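Local structure of tRNA (guanine-N(1)-)-methyltransferase (Corynebacterium diphtheriae, 7KFF) at residues A[20-25]-A[84-89]; A[136-141]-A[163-168]; A[269-274]-A[293-298]. The protein probably catalyses transfer of a methyl group from S-adenosyl-L-methionine to N1 of a guanine in tRNA, as in other TrmD enzymes of the SPOUT class. All blocks are in the same frame, centred on the assembly; numbering follows the deposited sequence.

Contact 1. Residues A[20-25]-A[84-89]; sequences DVITIF and PALDDV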
# COMPACT_ATOMS: atom_id res chain seq x y z
N ASP A 20 -14.74 11.00 -2.11
CA ASP A 20 -15.86 10.12 -2.43
C ASP A 20 -15.28 8.81 -2.95
O ASP A 20 -14.39 8.82 -3.80
CB ASP A 20 -16.78 10.74 -3.46
CG ASP A 20 -17.69 11.79 -2.87
OD1 ASP A 20 -18.68 11.40 -2.20
OD2 ASP A 20 -17.39 12.99 -3.03
N VAL A 21 -15.78 7.70 -2.44
CA VAL A 21 -15.28 6.38 -2.80
C VAL A 21 -16.44 5.55 -3.33
O VAL A 21 -17.48 5.45 -2.67
CB VAL A 21 -14.66 5.66 -1.58
CG1 VAL A 21 -14.03 4.34 -2.01
CG2 VAL A 21 -13.66 6.54 -0.89
N ILE A 22 -16.27 4.96 -4.51
CA ILE A 22 -17.28 4.11 -5.13
C ILE A 22 -16.77 2.67 -5.10
O ILE A 22 -15.67 2.39 -5.59
CB ILE A 22 -17.61 4.55 -6.56
CG1 ILE A 22 -18.00 6.03 -6.60
CG2 ILE A 22 -18.74 3.69 -7.13
CD1 ILE A 22 -17.97 6.64 -7.99
N THR A 23 -17.57 1.77 -4.53
CA THR A 23 -17.10 0.44 -4.17
C THR A 23 -18.27 -0.52 -4.01
O THR A 23 -19.37 -0.12 -3.63
CB THR A 23 -16.31 0.53 -2.84
OG1 THR A 23 -16.05 -0.79 -2.34
CG2 THR A 23 -17.11 1.30 -1.77
N ILE A 24 -18.01 -1.81 -4.24
CA ILE A 24 -19.00 -2.82 -3.86
C ILE A 24 -18.87 -3.28 -2.41
O ILE A 24 -19.68 -4.09 -1.94
CB ILE A 24 -19.04 -4.03 -4.82
CG1 ILE A 24 -17.70 -4.76 -4.84
CG2 ILE A 24 -19.51 -3.60 -6.21
CD1 ILE A 24 -17.76 -6.12 -5.48
N PHE A 25 -17.88 -2.78 -1.67
CA PHE A 25 -17.69 -3.09 -0.25
C PHE A 25 -17.54 -1.80 0.55
O PHE A 25 -16.45 -1.49 1.07
CB PHE A 25 -16.46 -3.98 -0.02
CG PHE A 25 -16.59 -5.34 -0.63
CD1 PHE A 25 -17.45 -6.27 -0.09
CD2 PHE A 25 -15.85 -5.69 -1.75
CE1 PHE A 25 -17.58 -7.52 -0.66
CE2 PHE A 25 -15.95 -6.96 -2.32
CZ PHE A 25 -16.84 -7.87 -1.76
N PRO A 84 -22.59 5.81 -15.13
CA PRO A 84 -23.58 6.59 -14.35
C PRO A 84 -23.12 6.90 -12.93
O PRO A 84 -23.39 8.00 -12.43
CB PRO A 84 -24.83 5.71 -14.41
CG PRO A 84 -24.67 4.97 -15.73
CD PRO A 84 -23.21 4.66 -15.81
N ALA A 85 -22.45 5.96 -12.26
CA ALA A 85 -21.97 6.20 -10.91
C ALA A 85 -20.99 7.35 -10.89
O ALA A 85 -21.08 8.26 -10.05
CB ALA A 85 -21.32 4.92 -10.37
N LEU A 86 -20.03 7.35 -11.81
CA LEU A 86 -19.05 8.42 -11.84
C LEU A 86 -19.68 9.75 -12.23
O LEU A 86 -19.26 10.80 -11.73
CB LEU A 86 -17.92 8.05 -12.80
CG LEU A 86 -16.98 6.97 -12.27
CD1 LEU A 86 -16.17 6.39 -13.42
CD2 LEU A 86 -16.09 7.54 -11.21
N ASP A 87 -20.66 9.72 -13.14
CA ASP A 87 -21.37 10.94 -13.52
C ASP A 87 -22.03 11.57 -12.29
O ASP A 87 -21.95 12.78 -12.07
CB ASP A 87 -22.47 10.62 -14.53
CG ASP A 87 -21.97 10.20 -15.91
OD1 ASP A 87 -20.76 10.32 -16.23
OD2 ASP A 87 -22.82 9.71 -16.71
N ASP A 88 -22.72 10.74 -11.50
CA ASP A 88 -23.49 11.24 -10.37
C ASP A 88 -22.58 11.72 -9.24
O ASP A 88 -22.82 12.77 -8.63
CB ASP A 88 -24.42 10.14 -9.86
CG ASP A 88 -25.64 9.92 -10.75
OD1 ASP A 88 -25.85 10.68 -11.73
OD2 ASP A 88 -26.43 8.99 -10.45
N VAL A 89 -21.51 10.97 -8.96
CA VAL A 89 -20.66 11.37 -7.84
C VAL A 89 -19.89 12.65 -8.15
O VAL A 89 -19.51 13.38 -7.23
CB VAL A 89 -19.74 10.21 -7.45
CG1 VAL A 89 -18.65 10.67 -6.51
CG2 VAL A 89 -20.55 9.09 -6.86
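Ile22 and Val89 meet where strand 20-23 runs nearly antiparallel to helix 84-89, the two short axes making an angle of 163° and coming within 10.1 Å of each other. The alternation of the strand selects the residues that take part: the CB atoms of Asp20 and Ile22 point toward the helix, while that of Val21 points away. On the helix, Ala85 and Val89, one turn apart, present their CB atoms to the strand.

Ile22 carries most of the packing. Its CG1 stands anti to the carbonyl carbon (chi1 -54°), and CD1 at the end of that branch meets Val89 CG2 tip to tip at 3.7 Å. The same methyl lies 3.8 Å from Leu86 CD2, whose side chain bends in from the flank of the helix. The other branch, Ile22 CG2, faces Ala85 CB more loosely, at 4.3 Å. Val89 divides its two methyls between two strand residues, for CG1 rests 3.6 Å from Asp20 CB, the two side chains passing with their ends pointing opposite ways. Asp20 meets Val89 mainly through CB, with the carboxylate carbon CG just beyond; its oxygens are held by Arg18, His51 and His161.

The contact is thus a strand-to-helix layer of an alpha/beta fold. Helix 79-90 covers the parallel sheet over strand 17-23, which lies between strands 46-52 and 161-165, and Val89 also touches His51 and Val163 on those neighbours.

Contact 2. Residues A[136-141]-A[163-168]; sequences PLLLVP and VFACGR. With SAH (S-adenosyl-L-homocysteine), chain C.
Pro141 CD rests 3.4 Å from Ala165 O where two neighbouring parallel strands end at S-adenosyl-L-homocysteine, in the trefoil-knotted SPOUT fold characteristic of TrmD. Pro141 O accepts a 3.0 Å hydrogen bond from ribose O2' of the ligand, and Pro141 CB packs against its adenine N3. Both Pro141 and Gly167 belong to the cofactor pocket, which Asp227 and Ser228 of the second subunit help complete.

Behind this first shell, strands 137-141 and 163-165 are joined by three backbone bonds: Val163 N to Leu137 O, Leu139 N to Val163 O and Ala165 N to Leu139 O. The short strand axes are inclined at 28°; the CA spacing, 4.8 Å at Leu138 and Val163, has grown to 6.6 Å at Pro141 and Cys166, beyond the end of the second strand.

Side chains pack on both faces of the pair. On one, Leu138 CD1 crosses over to Val163 CG1 at 3.8 Å, beneath helix 79-90. On the other, Leu139 and Phe164 run alongside each other, and Leu139 CD1 approaches Phe164 CE2 obliquely at 3.7 Å.

Where the strands part, a water bridges them, donating to Pro141 O at 2.7 Å and to Ala165 O at 2.8 Å, and accepting a weak bond from Gly167 N.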
# COMPACT_ATOMS: atom_id res chain seq x y z
N PRO A 136 -12.82 17.65 -11.02
CA PRO A 136 -12.34 16.88 -9.87
C PRO A 136 -11.32 15.84 -10.30
O PRO A 136 -11.23 15.48 -11.48
CB PRO A 136 -13.61 16.21 -9.32
CG PRO A 136 -14.57 16.25 -10.45
CD PRO A 136 -14.24 17.39 -11.32
N LEU A 137 -10.57 15.34 -9.34
CA LEU A 137 -9.58 14.30 -9.58
C LEU A 137 -10.22 12.94 -9.36
O LEU A 137 -10.84 12.71 -8.32
CB LEU A 137 -8.40 14.46 -8.62
CG LEU A 137 -7.26 13.45 -8.72
CD1 LEU A 137 -6.56 13.55 -10.07
CD2 LEU A 137 -6.26 13.66 -7.59
N LEU A 138 -10.07 12.04 -10.33
CA LEU A 138 -10.48 10.64 -10.22
C LEU A 138 -9.24 9.77 -10.12
O LEU A 138 -8.41 9.75 -11.04
CB LEU A 138 -11.32 10.22 -11.42
CG LEU A 138 -11.72 8.75 -11.45
CD1 LEU A 138 -12.64 8.41 -10.29
CD2 LEU A 138 -12.38 8.37 -12.76
N LEU A 139 -9.11 9.07 -8.99
CA LEU A 139 -8.04 8.11 -8.79
C LEU A 139 -8.58 6.70 -8.98
O LEU A 139 -9.60 6.33 -8.39
CB LEU A 139 -7.41 8.25 -7.41
CG LEU A 139 -6.72 9.60 -7.21
CD1 LEU A 139 -6.09 9.65 -5.84
CD2 LEU A 139 -5.68 9.90 -8.27
N VAL A 140 -7.91 5.93 -9.83
CA VAL A 140 -8.30 4.57 -10.18
C VAL A 140 -7.15 3.65 -9.79
O VAL A 140 -6.16 3.53 -10.52
CB VAL A 140 -8.61 4.44 -11.69
CG1 VAL A 140 -9.08 3.02 -11.97
CG2 VAL A 140 -9.63 5.48 -12.15
N PRO A 141 -7.24 3.00 -8.64
CA PRO A 141 -6.18 2.07 -8.25
C PRO A 141 -6.08 0.92 -9.24
O PRO A 141 -7.08 0.32 -9.64
CB PRO A 141 -6.61 1.60 -6.86
CG PRO A 141 -7.46 2.71 -6.34
CD PRO A 141 -8.20 3.24 -7.54
N VAL A 163 -12.25 11.65 -6.07
CA VAL A 163 -13.13 10.50 -6.23
C VAL A 163 -12.25 9.29 -6.50
O VAL A 163 -11.27 9.38 -7.25
CB VAL A 163 -14.15 10.74 -7.36
CG1 VAL A 163 -15.04 9.53 -7.54
CG2 VAL A 163 -14.98 12.00 -7.05
N PHE A 164 -12.59 8.17 -5.88
CA PHE A 164 -11.90 6.90 -6.07
C PHE A 164 -12.84 5.87 -6.67
O PHE A 164 -13.93 5.66 -6.15
CB PHE A 164 -11.38 6.34 -4.75
CG PHE A 164 -10.35 7.18 -4.07
CD1 PHE A 164 -10.74 8.20 -3.22
CD2 PHE A 164 -9.00 6.90 -4.19
CE1 PHE A 164 -9.79 8.94 -2.53
CE2 PHE A 164 -8.06 7.63 -3.50
CZ PHE A 164 -8.46 8.65 -2.66
N ALA A 165 -12.41 5.21 -7.74
CA ALA A 165 -13.15 4.11 -8.37
C ALA A 165 -12.45 2.81 -8.02
O ALA A 165 -11.35 2.54 -8.51
CB ALA A 165 -13.21 4.30 -9.89
N CYS A 166 -13.06 2.00 -7.15
CA CYS A 166 -12.44 0.79 -6.64
C CYS A 166 -12.74 -0.43 -7.49
O CYS A 166 -13.88 -0.87 -7.57
CB CYS A 166 -12.88 0.49 -5.21
SG CYS A 166 -12.51 1.80 -4.04
N GLY A 167 -11.69 -1.02 -8.08
CA GLY A 167 -11.87 -2.22 -8.85
C GLY A 167 -11.82 -3.49 -8.00
O GLY A 167 -11.27 -3.51 -6.90
N ARG A 168 -12.43 -4.53 -8.55
CA ARG A 168 -12.37 -5.89 -8.07
C ARG A 168 -12.26 -6.78 -9.31
O ARG A 168 -12.45 -6.31 -10.44
CB ARG A 168 -13.65 -6.23 -7.29
CG ARG A 168 -13.76 -5.54 -5.93
CD ARG A 168 -13.15 -6.36 -4.84
NE ARG A 168 -12.79 -5.60 -3.65
CZ ARG A 168 -12.31 -6.15 -2.54
NH1 ARG A 168 -12.25 -7.46 -2.40
NH2 ARG A 168 -11.90 -5.39 -1.55
N SAH C . -5.55 -9.20 -13.33
CA SAH C . -5.20 -7.94 -12.70
CB SAH C . -5.64 -8.04 -11.26
CG SAH C . -6.67 -7.01 -10.83
SD SAH C . -6.59 -7.06 -9.05
C SAH C . -3.72 -7.63 -12.73
O SAH C . -2.90 -8.36 -12.17
OXT SAH C . -3.30 -6.61 -13.29
C5' SAH C . -8.18 -6.33 -8.71
C4' SAH C . -8.13 -4.86 -8.34
O4' SAH C . -7.37 -4.66 -7.15
C3' SAH C . -7.52 -3.90 -9.37
O3' SAH C . -8.39 -3.64 -10.41
C2' SAH C . -7.21 -2.69 -8.48
O2' SAH C . -8.37 -1.95 -8.20
C1' SAH C . -6.76 -3.38 -7.21
N9 SAH C . -5.30 -3.57 -7.15
C8 SAH C . -4.61 -4.76 -7.22
N7 SAH C . -3.30 -4.53 -7.05
C5 SAH C . -3.14 -3.18 -6.91
C6 SAH C . -2.02 -2.38 -6.72
N6 SAH C . -0.76 -2.84 -6.66
N1 SAH C . -2.21 -1.02 -6.60
C2 SAH C . -3.48 -0.49 -6.65
N3 SAH C . -4.58 -1.26 -6.82
C4 SAH C . -4.39 -2.58 -6.95
O HOH W 1 -9.77 0.49 -9.54

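Contact 3. Residues A[269-274]-A[293-298]; sequences QSLKRT and AYVEGL
Tyr294 and Leu298, one turn apart on helix 293-298, direct their CB atoms at helix 269-274, where they meet Leu271 and Lys272, and the contact they make is almost wholly van der Waals. The short helix axes are inclined at 45° and approach to 10.0 Å at their closest, a separation bridged by side chains.

The aromatic contacts come first. Tyr294 CG stands anti to the backbone N (chi1 178°), and the ring beyond it reaches across to two successive residues. Leu271 CB approaches Tyr294 CD2 obliquely at 4.0 Å, with Leu271 CD1 close to the same ring atom. Lys272 N lies at the ring edge, near its plane, 4.1 Å from Tyr294 CE2. The phenolic end is lined by aliphatic carbon: both CB and CD of Lys272 lie 3.7 Å from Tyr294 OH.

Aliphatic packing continues further along the helix. Val295 CG2 touches Leu271 CB at 4.2 Å, and Leu298 CD1 rests 3.8 Å from Lys272 CA. Helices 259-277 and 289-299 belong to the helical C-terminal part characteristic of TrmD, apart from the knotted sheet; helix 279-283, between them in the chain, adds Leu282, which touches both Leu271 and Val295.

The charged ends of Lys272 and Arg273 find their partners outside the two segments. The extended Lys272 chain bends at its last torsion (chi4 -91°), and NZ forms a salt bridge with Glu276. The CB of Arg273 is directed away from helix 293-298, and its NH2 hydrogen-bonds Ala144 O of the second subunit. Within its own helix, Thr274 OG1 donates to Ser270 O at 2.8 Å; this carbonyl also receives Thr274 N, from the opposite face of its plane.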
# COMPACT_ATOMS: atom_id res chain seq x y z
N GLN A 269 23.10 7.23 10.39
CA GLN A 269 22.16 6.12 10.49
C GLN A 269 21.20 6.09 9.32
O GLN A 269 20.76 5.01 8.91
CB GLN A 269 21.41 6.22 11.81
CG GLN A 269 22.27 5.95 13.02
CD GLN A 269 22.80 4.54 13.04
OE1 GLN A 269 22.03 3.58 12.93
NE2 GLN A 269 24.10 4.39 13.16
N SER A 270 20.86 7.26 8.78
CA SER A 270 20.05 7.32 7.57
C SER A 270 20.82 6.79 6.36
O SER A 270 20.29 6.00 5.57
CB SER A 270 19.56 8.75 7.39
OG SER A 270 18.92 8.94 6.16
N LEU A 271 22.09 7.18 6.23
CA LEU A 271 22.91 6.61 5.17
C LEU A 271 23.05 5.10 5.33
O LEU A 271 22.98 4.36 4.34
CB LEU A 271 24.31 7.23 5.20
CG LEU A 271 24.39 8.70 4.80
CD1 LEU A 271 25.72 9.30 5.20
CD2 LEU A 271 24.16 8.84 3.29
N LYS A 272 23.23 4.63 6.57
CA LYS A 272 23.43 3.21 6.81
C LYS A 272 22.17 2.42 6.47
O LYS A 272 22.24 1.39 5.79
CB LYS A 272 23.81 2.99 8.28
CG LYS A 272 24.00 1.55 8.70
CD LYS A 272 24.54 1.51 10.13
CE LYS A 272 24.75 0.10 10.65
NZ LYS A 272 23.54 -0.41 11.33
N ARG A 273 21.00 2.89 6.92
CA ARG A 273 19.77 2.18 6.62
C ARG A 273 19.54 2.16 5.12
O ARG A 273 19.13 1.14 4.56
CB ARG A 273 18.58 2.81 7.35
CG ARG A 273 17.22 2.13 7.07
CD ARG A 273 17.15 0.71 7.60
NE ARG A 273 17.00 0.70 9.06
CZ ARG A 273 15.84 0.68 9.71
NH1 ARG A 273 15.83 0.69 11.04
NH2 ARG A 273 14.69 0.64 9.03
N THR A 274 19.81 3.28 4.44
CA THR A 274 19.61 3.32 2.99
C THR A 274 20.58 2.37 2.29
O THR A 274 20.19 1.64 1.37
CB THR A 274 19.78 4.76 2.48
OG1 THR A 274 18.90 5.63 3.21
CG2 THR A 274 19.46 4.84 0.99
N ALA A 293 32.60 8.86 2.39
CA ALA A 293 33.56 8.12 3.20
C ALA A 293 32.86 7.21 4.20
O ALA A 293 33.30 6.08 4.45
CB ALA A 293 34.50 9.08 3.91
N TYR A 294 31.75 7.68 4.78
CA TYR A 294 31.02 6.84 5.73
C TYR A 294 30.47 5.60 5.03
O TYR A 294 30.59 4.48 5.54
CB TYR A 294 29.87 7.65 6.35
CG TYR A 294 29.06 6.81 7.29
CD1 TYR A 294 29.53 6.51 8.57
CD2 TYR A 294 27.83 6.29 6.91
CE1 TYR A 294 28.79 5.73 9.43
CE2 TYR A 294 27.09 5.51 7.76
CZ TYR A 294 27.57 5.23 9.02
OH TYR A 294 26.83 4.45 9.87
N VAL A 295 29.87 5.79 3.85
CA VAL A 295 29.30 4.65 3.13
C VAL A 295 30.39 3.69 2.68
O VAL A 295 30.21 2.46 2.73
CB VAL A 295 28.44 5.15 1.96
CG1 VAL A 295 28.01 3.99 1.09
CG2 VAL A 295 27.22 5.88 2.51
N GLU A 296 31.55 4.21 2.26
CA GLU A 296 32.66 3.33 1.90
C GLU A 296 33.11 2.50 3.10
O GLU A 296 33.56 1.36 2.93
CB GLU A 296 33.82 4.15 1.34
CG GLU A 296 33.61 4.60 -0.10
CD GLU A 296 34.60 5.66 -0.55
OE1 GLU A 296 35.46 6.07 0.26
OE2 GLU A 296 34.49 6.10 -1.72
N GLY A 297 33.01 3.05 4.31
CA GLY A 297 33.33 2.27 5.49
C GLY A 297 32.36 1.13 5.72
O GLY A 297 32.75 0.08 6.25
N LEU A 298 31.11 1.30 5.31
CA LEU A 298 30.15 0.20 5.39
C LEU A 298 30.52 -0.90 4.40
O LEU A 298 30.42 -2.09 4.72
CB LEU A 298 28.74 0.72 5.08
CG LEU A 298 28.23 1.86 5.94
CD1 LEU A 298 26.86 2.34 5.44
CD2 LEU A 298 28.17 1.46 7.40

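Contacts 1 and 2 belong to one buried core, their centres about 9 Å apart, and strands 17-23 and 161-165 join them as neighbours in the parallel sheet: Asp20 O and Ile22 N probably hydrogen-bond to Phe164 N and Phe164 O. Contact 1 covers the sheet with a helix through apolar side chains, whereas contact 2 builds the sheet itself through backbone bonds and ends in the cofactor pocket. Contact 3 lies on the opposite side of the chain's centre, about 40 Å from contact 2 between centres. There two helices meet in a partly buried interface, where a tyrosine ring and a lysine's aliphatic length join leucine and valine side chains, unlike the almost purely aliphatic packing of contact 1.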